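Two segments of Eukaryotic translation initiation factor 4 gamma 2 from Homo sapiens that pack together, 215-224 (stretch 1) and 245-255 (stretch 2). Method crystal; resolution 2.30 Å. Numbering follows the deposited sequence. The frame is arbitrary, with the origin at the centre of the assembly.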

ATOM      1  N   ALA A 215     -12.482 -17.595  -2.570  1.00 39.93           N
ATOM      2  CA  ALA A 215     -11.468 -17.119  -3.507  1.00 40.00           C
ATOM      3  C   ALA A 215     -10.622 -18.192  -4.198  1.00 40.98           C
ATOM      4  O   ALA A 215      -9.705 -17.859  -4.949  1.00 40.28           O
ATOM      5  CB  ALA A 215     -10.555 -16.133  -2.792  1.00 38.30           C
ATOM      6  N   LYS A 216     -10.929 -19.463  -3.952  1.00 42.70           N
ATOM      7  CA  LYS A 216     -10.176 -20.578  -4.538  1.00 44.55           C
ATOM      8  C   LYS A 216      -9.910 -20.448  -6.034  1.00 44.36           C
ATOM      9  O   LYS A 216      -8.778 -20.622  -6.486  1.00 43.92           O
ATOM     10  CB  LYS A 216     -10.894 -21.904  -4.269  1.00 45.06           C
ATOM     11  CG  LYS A 216     -10.200 -23.133  -4.863  1.00 47.26           C
ATOM     12  CD  LYS A 216     -10.825 -24.427  -4.330  1.00 48.30           C
ATOM     13  CE  LYS A 216     -10.263 -25.675  -5.020  1.00 49.22           C
ATOM     14  NZ  LYS A 216      -8.791 -25.816  -4.854  1.00 50.67           N
ATOM     15  N   SER A 217     -10.956 -20.137  -6.791  1.00 43.78           N
ATOM     16  CA  SER A 217     -10.858 -19.984  -8.240  1.00 44.19           C
ATOM     17  C   SER A 217      -9.833 -18.928  -8.672  1.00 43.25           C
ATOM     18  O   SER A 217      -8.943 -19.204  -9.481  1.00 44.34           O
ATOM     19  CB  SER A 217     -12.236 -19.633  -8.807  1.00 44.40           C
ATOM     20  OG  SER A 217     -12.192 -19.474 -10.210  1.00 47.11           O
ATOM     21  N   LEU A 218      -9.968 -17.719  -8.139  1.00 41.65           N
ATOM     22  CA  LEU A 218      -9.059 -16.623  -8.464  1.00 40.58           C
ATOM     23  C   LEU A 218      -7.601 -16.933  -8.113  1.00 39.00           C
ATOM     24  O   LEU A 218      -6.704 -16.750  -8.934  1.00 38.30           O
ATOM     25  CB  LEU A 218      -9.475 -15.361  -7.714  1.00 41.49           C
ATOM     26  CG  LEU A 218     -10.237 -14.258  -8.429  1.00 42.72           C
ATOM     27  CD1 LEU A 218     -10.447 -13.118  -7.433  1.00 41.29           C
ATOM     28  CD2 LEU A 218      -9.445 -13.770  -9.652  1.00 43.49           C
ATOM     29  N   MET A 219      -7.367 -17.385  -6.885  1.00 36.69           N
ATOM     30  CA  MET A 219      -6.016 -17.701  -6.442  1.00 37.24           C
ATOM     31  C   MET A 219      -5.399 -18.835  -7.255  1.00 38.11           C
ATOM     32  O   MET A 219      -4.221 -18.774  -7.617  1.00 38.30           O
ATOM     33  CB  MET A 219      -6.014 -18.059  -4.956  1.00 35.83           C
ATOM     34  CG  MET A 219      -6.452 -16.919  -4.035  1.00 35.99           C
ATOM     35  SD  MET A 219      -5.330 -15.509  -4.009  1.00 32.33           S
ATOM     36  CE  MET A 219      -4.240 -15.993  -2.696  1.00 32.19           C
ATOM     37  N   ASP A 220      -6.186 -19.872  -7.531  1.00 38.59           N
ATOM     38  CA  ASP A 220      -5.703 -20.999  -8.325  1.00 40.46           C
ATOM     39  C   ASP A 220      -5.208 -20.459  -9.657  1.00 40.83           C
ATOM     40  O   ASP A 220      -4.158 -20.866 -10.161  1.00 40.78           O
ATOM     41  CB  ASP A 220      -6.822 -22.011  -8.587  1.00 37.99           C
ATOM     42  CG  ASP A 220      -6.942 -23.047  -7.497  1.00 40.63           C
ATOM     43  OD1 ASP A 220      -6.193 -22.975  -6.492  1.00 39.87           O
ATOM     44  OD2 ASP A 220      -7.797 -23.944  -7.650  1.00 42.63           O
ATOM     45  N   GLN A 221      -5.977 -19.530 -10.212  1.00 41.45           N
ATOM     46  CA  GLN A 221      -5.651 -18.911 -11.487  1.00 42.16           C
ATOM     47  C   GLN A 221      -4.316 -18.150 -11.411  1.00 42.32           C
ATOM     48  O   GLN A 221      -3.500 -18.229 -12.333  1.00 44.07           O
ATOM     49  CB  GLN A 221      -6.782 -17.966 -11.884  1.00 44.47           C
ATOM     50  CG  GLN A 221      -6.903 -17.706 -13.366  1.00 47.10           C
ATOM     51  CD  GLN A 221      -8.060 -16.775 -13.684  1.00 51.42           C
ATOM     52  OE1 GLN A 221      -9.133 -16.867 -13.075  1.00 52.21           O
ATOM     53  NE2 GLN A 221      -7.855 -15.882 -14.649  1.00 51.60           N
ATOM     54  N   TYR A 222      -4.095 -17.422 -10.314  1.00 40.24           N
ATOM     55  CA  TYR A 222      -2.863 -16.655 -10.126  1.00 37.44           C
ATOM     56  C   TYR A 222      -1.632 -17.561 -10.096  1.00 38.36           C
ATOM     57  O   TYR A 222      -0.644 -17.316 -10.792  1.00 36.28           O
ATOM     58  CB  TYR A 222      -2.891 -15.888  -8.799  1.00 36.66           C
ATOM     59  CG  TYR A 222      -3.904 -14.767  -8.666  1.00 36.39           C
ATOM     60  CD1 TYR A 222      -4.386 -14.405  -7.406  1.00 34.86           C
ATOM     61  CD2 TYR A 222      -4.360 -14.051  -9.778  1.00 34.40           C
ATOM     62  CE1 TYR A 222      -5.297 -13.368  -7.247  1.00 34.51           C
ATOM     63  CE2 TYR A 222      -5.274 -13.001  -9.629  1.00 34.79           C
ATOM     64  CZ  TYR A 222      -5.739 -12.668  -8.355  1.00 35.71           C
ATOM     65  OH  TYR A 222      -6.643 -11.643  -8.177  1.00 36.11           O
ATOM     66  N   PHE A 223      -1.689 -18.600  -9.266  1.00 38.08           N
ATOM     67  CA  PHE A 223      -0.560 -19.504  -9.126  1.00 39.33           C
ATOM     68  C   PHE A 223      -0.288 -20.416 -10.323  1.00 41.54           C
ATOM     69  O   PHE A 223       0.804 -20.978 -10.439  1.00 41.18           O
ATOM     70  CB  PHE A 223      -0.692 -20.316  -7.833  1.00 36.57           C
ATOM     71  CG  PHE A 223      -0.311 -19.539  -6.604  1.00 36.77           C
ATOM     72  CD1 PHE A 223      -1.165 -18.566  -6.080  1.00 37.09           C
ATOM     73  CD2 PHE A 223       0.932 -19.733  -6.004  1.00 36.66           C
ATOM     74  CE1 PHE A 223      -0.787 -17.795  -4.976  1.00 35.54           C
ATOM     75  CE2 PHE A 223       1.323 -18.969  -4.903  1.00 35.83           C
ATOM     76  CZ  PHE A 223       0.459 -17.994  -4.387  1.00 36.63           C
ATOM     77  N   ALA A 224      -1.267 -20.568 -11.209  1.00 42.35           N
ATOM     78  CA  ALA A 224      -1.049 -21.374 -12.404  1.00 45.38           C
ATOM     79  C   ALA A 224      -0.121 -20.498 -13.242  1.00 46.92           C
ATOM     80  O   ALA A 224       0.947 -20.923 -13.691  1.00 47.72           O
ATOM     81  CB  ALA A 224      -2.357 -21.607 -13.138  1.00 43.77           C
ATOM     82  N   ASP A 245       9.706 -20.656  -4.577  1.00 47.11           N
ATOM     83  CA  ASP A 245       9.571 -20.716  -3.128  1.00 48.19           C
ATOM     84  C   ASP A 245       8.180 -20.277  -2.670  1.00 46.62           C
ATOM     85  O   ASP A 245       7.653 -20.793  -1.685  1.00 45.80           O
ATOM     86  CB  ASP A 245      10.633 -19.846  -2.450  1.00 50.75           C
ATOM     87  CG  ASP A 245      10.614 -19.981  -0.934  1.00 52.90           C
ATOM     88  OD1 ASP A 245      10.895 -21.095  -0.432  1.00 54.67           O
ATOM     89  OD2 ASP A 245      10.313 -18.980  -0.244  1.00 52.20           O
ATOM     90  N   THR A 246       7.592 -19.319  -3.382  1.00 44.99           N
ATOM     91  CA  THR A 246       6.262 -18.825  -3.040  1.00 43.79           C
ATOM     92  C   THR A 246       5.213 -19.887  -3.369  1.00 42.27           C
ATOM     93  O   THR A 246       4.350 -20.194  -2.554  1.00 41.12           O
ATOM     94  CB  THR A 246       5.945 -17.523  -3.806  1.00 43.70           C
ATOM     95  OG1 THR A 246       6.881 -16.510  -3.422  1.00 44.24           O
ATOM     96  CG2 THR A 246       4.537 -17.042  -3.492  1.00 43.33           C
ATOM     97  N   VAL A 247       5.306 -20.449  -4.569  1.00 42.00           N
ATOM     98  CA  VAL A 247       4.391 -21.490  -5.018  1.00 42.26           C
ATOM     99  C   VAL A 247       4.388 -22.690  -4.067  1.00 43.84           C
ATOM    100  O   VAL A 247       3.328 -23.190  -3.692  1.00 43.07           O
ATOM    101  CB  VAL A 247       4.769 -21.966  -6.434  1.00 40.98           C
ATOM    102  CG1 VAL A 247       4.169 -23.329  -6.718  1.00 40.19           C
ATOM    103  CG2 VAL A 247       4.267 -20.958  -7.454  1.00 41.25           C
ATOM    104  N   GLU A 248       5.580 -23.139  -3.685  1.00 44.13           N
ATOM    105  CA  GLU A 248       5.743 -24.270  -2.781  1.00 45.49           C
ATOM    106  C   GLU A 248       5.097 -24.008  -1.421  1.00 45.39           C
ATOM    107  O   GLU A 248       4.597 -24.929  -0.777  1.00 44.34           O
ATOM    108  CB  GLU A 248       7.231 -24.566  -2.588  1.00 47.04           C
ATOM    109  CG  GLU A 248       7.532 -25.756  -1.696  1.00 50.45           C
ATOM    110  CD  GLU A 248       9.025 -25.941  -1.462  1.00 53.16           C
ATOM    111  OE1 GLU A 248       9.762 -26.168  -2.449  1.00 53.05           O
ATOM    112  OE2 GLU A 248       9.461 -25.854  -0.293  1.00 53.59           O
ATOM    113  N   LEU A 249       5.117 -22.752  -0.987  1.00 45.05           N
ATOM    114  CA  LEU A 249       4.533 -22.377   0.298  1.00 43.80           C
ATOM    115  C   LEU A 249       3.016 -22.531   0.252  1.00 43.99           C
ATOM    116  O   LEU A 249       2.391 -22.955   1.225  1.00 43.29           O
ATOM    117  CB  LEU A 249       4.899 -20.928   0.641  1.00 42.80           C
ATOM    118  CG  LEU A 249       4.385 -20.370   1.970  1.00 43.64           C
ATOM    119  CD1 LEU A 249       4.904 -21.217   3.115  1.00 41.39           C
ATOM    120  CD2 LEU A 249       4.830 -18.924   2.135  1.00 43.32           C
ATOM    121  N   ARG A 250       2.429 -22.200  -0.892  1.00 43.95           N
ATOM    122  CA  ARG A 250       0.985 -22.302  -1.044  1.00 44.34           C
ATOM    123  C   ARG A 250       0.554 -23.760  -1.138  1.00 43.96           C
ATOM    124  O   ARG A 250      -0.479 -24.145  -0.588  1.00 42.49           O
ATOM    125  CB  ARG A 250       0.515 -21.553  -2.291  1.00 43.35           C
ATOM    126  CG  ARG A 250      -0.955 -21.214  -2.235  1.00 42.28           C
ATOM    127  CD  ARG A 250      -1.646 -21.428  -3.560  1.00 41.92           C
ATOM    128  NE  ARG A 250      -3.074 -21.145  -3.453  1.00 40.52           N
ATOM    129  CZ  ARG A 250      -3.985 -21.555  -4.327  1.00 41.09           C
ATOM    130  NH1 ARG A 250      -3.629 -22.279  -5.386  1.00 38.11           N
ATOM    131  NH2 ARG A 250      -5.256 -21.239  -4.139  1.00 39.82           N
ATOM    132  N   GLU A 251       1.345 -24.568  -1.841  1.00 43.57           N
ATOM    133  CA  GLU A 251       1.041 -25.985  -1.988  1.00 44.07           C
ATOM    134  C   GLU A 251       1.041 -26.639  -0.603  1.00 42.95           C
ATOM    135  O   GLU A 251       0.417 -27.681  -0.392  1.00 40.90           O
ATOM    136  CB  GLU A 251       2.071 -26.651  -2.909  1.00 46.21           C
ATOM    137  CG  GLU A 251       2.106 -26.039  -4.306  1.00 49.42           C
ATOM    138  CD  GLU A 251       3.020 -26.780  -5.272  1.00 52.20           C
ATOM    139  OE1 GLU A 251       4.202 -27.009  -4.931  1.00 52.94           O
ATOM    140  OE2 GLU A 251       2.554 -27.125  -6.382  1.00 53.80           O
ATOM    141  N   HIS A 252       1.738 -26.003   0.335  1.00 41.83           N
ATOM    142  CA  HIS A 252       1.811 -26.475   1.713  1.00 42.70           C
ATOM    143  C   HIS A 252       0.795 -25.739   2.603  1.00 41.53           C
ATOM    144  O   HIS A 252       0.974 -25.653   3.818  1.00 41.22           O
ATOM    145  CB  HIS A 252       3.217 -26.260   2.274  1.00 44.22           C
ATOM    146  CG  HIS A 252       4.221 -27.259   1.795  1.00 48.86           C
ATOM    147  ND1 HIS A 252       4.484 -27.469   0.459  1.00 51.22           N
ATOM    148  CD2 HIS A 252       5.032 -28.103   2.477  1.00 50.21           C
ATOM    149  CE1 HIS A 252       5.415 -28.400   0.337  1.00 52.24           C
ATOM    150  NE2 HIS A 252       5.765 -28.800   1.547  1.00 52.03           N
ATOM    151  N   HIS A 253      -0.266 -25.214   1.995  1.00 40.09           N
ATOM    152  CA  HIS A 253      -1.294 -24.494   2.738  1.00 40.73           C
ATOM    153  C   HIS A 253      -0.721 -23.369   3.594  1.00 41.83           C
ATOM    154  O   HIS A 253      -1.159 -23.159   4.726  1.00 42.57           O
ATOM    155  CB  HIS A 253      -2.074 -25.454   3.641  1.00 38.35           C
ATOM    156  CG  HIS A 253      -2.797 -26.532   2.897  1.00 39.06           C
ATOM    157  ND1 HIS A 253      -4.087 -26.910   3.201  1.00 38.69           N
ATOM    158  CD2 HIS A 253      -2.413 -27.312   1.860  1.00 39.06           C
ATOM    159  CE1 HIS A 253      -4.468 -27.872   2.381  1.00 37.84           C
ATOM    160  NE2 HIS A 253      -3.471 -28.135   1.557  1.00 39.05           N
ATOM    161  N   TRP A 254       0.260 -22.647   3.063  1.00 43.36           N
ATOM    162  CA  TRP A 254       0.889 -21.545   3.793  1.00 46.85           C
ATOM    163  C   TRP A 254       1.318 -21.924   5.212  1.00 49.58           C
ATOM    164  O   TRP A 254       1.555 -21.047   6.039  1.00 50.80           O
ATOM    165  CB  TRP A 254      -0.056 -20.336   3.887  1.00 45.47           C
ATOM    166  CG  TRP A 254      -0.584 -19.854   2.572  1.00 46.19           C
ATOM    167  CD1 TRP A 254      -1.761 -20.213   1.978  1.00 46.32           C
ATOM    168  CD2 TRP A 254       0.063 -18.954   1.670  1.00 46.41           C
ATOM    169  NE1 TRP A 254      -1.885 -19.594   0.757  1.00 46.38           N
ATOM    170  CE2 TRP A 254      -0.778 -18.817   0.541  1.00 46.58           C
ATOM    171  CE3 TRP A 254       1.278 -18.255   1.700  1.00 46.98           C
ATOM    172  CZ2 TRP A 254      -0.446 -18.004  -0.545  1.00 44.45           C
ATOM    173  CZ3 TRP A 254       1.607 -17.447   0.619  1.00 46.42           C
ATOM    174  CH2 TRP A 254       0.748 -17.333  -0.490  1.00 45.93           C
ATOM    175  N   VAL A 255       1.419 -23.213   5.512  1.00 52.94           N
ATOM    176  CA  VAL A 255       1.822 -23.596   6.857  1.00 56.59           C
ATOM    177  C   VAL A 255       3.336 -23.676   6.974  1.00 59.66           C
ATOM    178  O   VAL A 255       3.973 -24.471   6.292  1.00 59.29           O
ATOM    179  CB  VAL A 255       1.213 -24.940   7.276  1.00 56.74           C
ATOM    180  CG1 VAL A 255       1.715 -25.321   8.656  1.00 57.36           C
ATOM    181  CG2 VAL A 255      -0.302 -24.839   7.283  1.00 56.38           C
TER

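How do the two backbones lie against each other? Both stretches are largely helical, and the N-to-C directions of the two helices make an angle of 145°, so the helices run roughly antiparallel but well splayed. Their axes come no nearer than 11.3 Å, and the closest pair of CA atoms, Phe-223 CA and Val-247 CA, is 6.7 Å apart. Side chains make most of the contact, which buries 354 Å² over both sides. Phe-223 from the first helix and Arg-250 from the second account for most of it, and each directs its CA-to-CB bond toward the other stretch.

What does the ring of Phe-223 meet? One face is covered by the aliphatic part of Arg-250: Arg-250 CD sits 3.7 Å from the centroid of the Phe-223 ring (CG, CD1, CD2, CE1, CE2 and CZ), only 7° off the ring normal. This is a CH-pi contact, in which the methylene, its hydrogens slightly polarised by the nearby guanidinium, rests on the electron-rich face. At the ring's edge lies Val-247, with Phe-223 CD2 and Val-247 CG2 3.8 Å apart, an ordinary apolar contact. The methyl of Thr-246 adds to the surroundings, Thr-246 CG2 lying 4.0 Å from Phe-223 CE2, while its hydroxyl OG1 is hydrogen-bonded elsewhere in the structure.

How does Arg-250 serve an apolar neighbour and a charged one at once? The side chain is long enough to divide these roles along its length. Its methylenes lie against Phe-223, and the guanidinium beyond them reaches Asp-220, three residues before Phe-223 and so a little under one turn back along the first helix. The CA-to-CB bond of Asp-220 points away from the second stretch, yet the carboxylate comes nearer and forms a salt bridge. Both terminal nitrogens donate to the same oxygen, Arg-250 NH1 to Asp-220 OD1 at 2.9 Å and Arg-250 NH2 to Asp-220 OD1 at 3.1 Å. The acceptor lies near the guanidinium plane, where the N-H bonds point. The other carboxylate oxygen faces Lys-216 within the first stretch, in a salt bridge with Asp-220 OD2 and Lys-216 NZ 3.5 Å apart, so the acid is shared between two positive charges. Met-219 packs against the guanidinium too, with Met-219 CB 3.4 Å from Arg-250 NH2.

What does the chain contribute after the second helix? Residues 252-255 form a type I' turn, and the positive phi angles of His-253 and Trp-254 fit that shape. Two backbone hydrogen bonds tie the turn to the preceding helix: Trp-254 N to Leu-249 O at 2.8 Å and His-253 N to Arg-250 O at 2.8 Å. The CA-to-CB bond of Trp-254 points sideways, but the end of its side chain comes nearer the first stretch, bringing Trp-254 CZ2 within 3.9 Å of Phe-223 CZ. The indole thereby adds one more apolar neighbour to the phenylalanine.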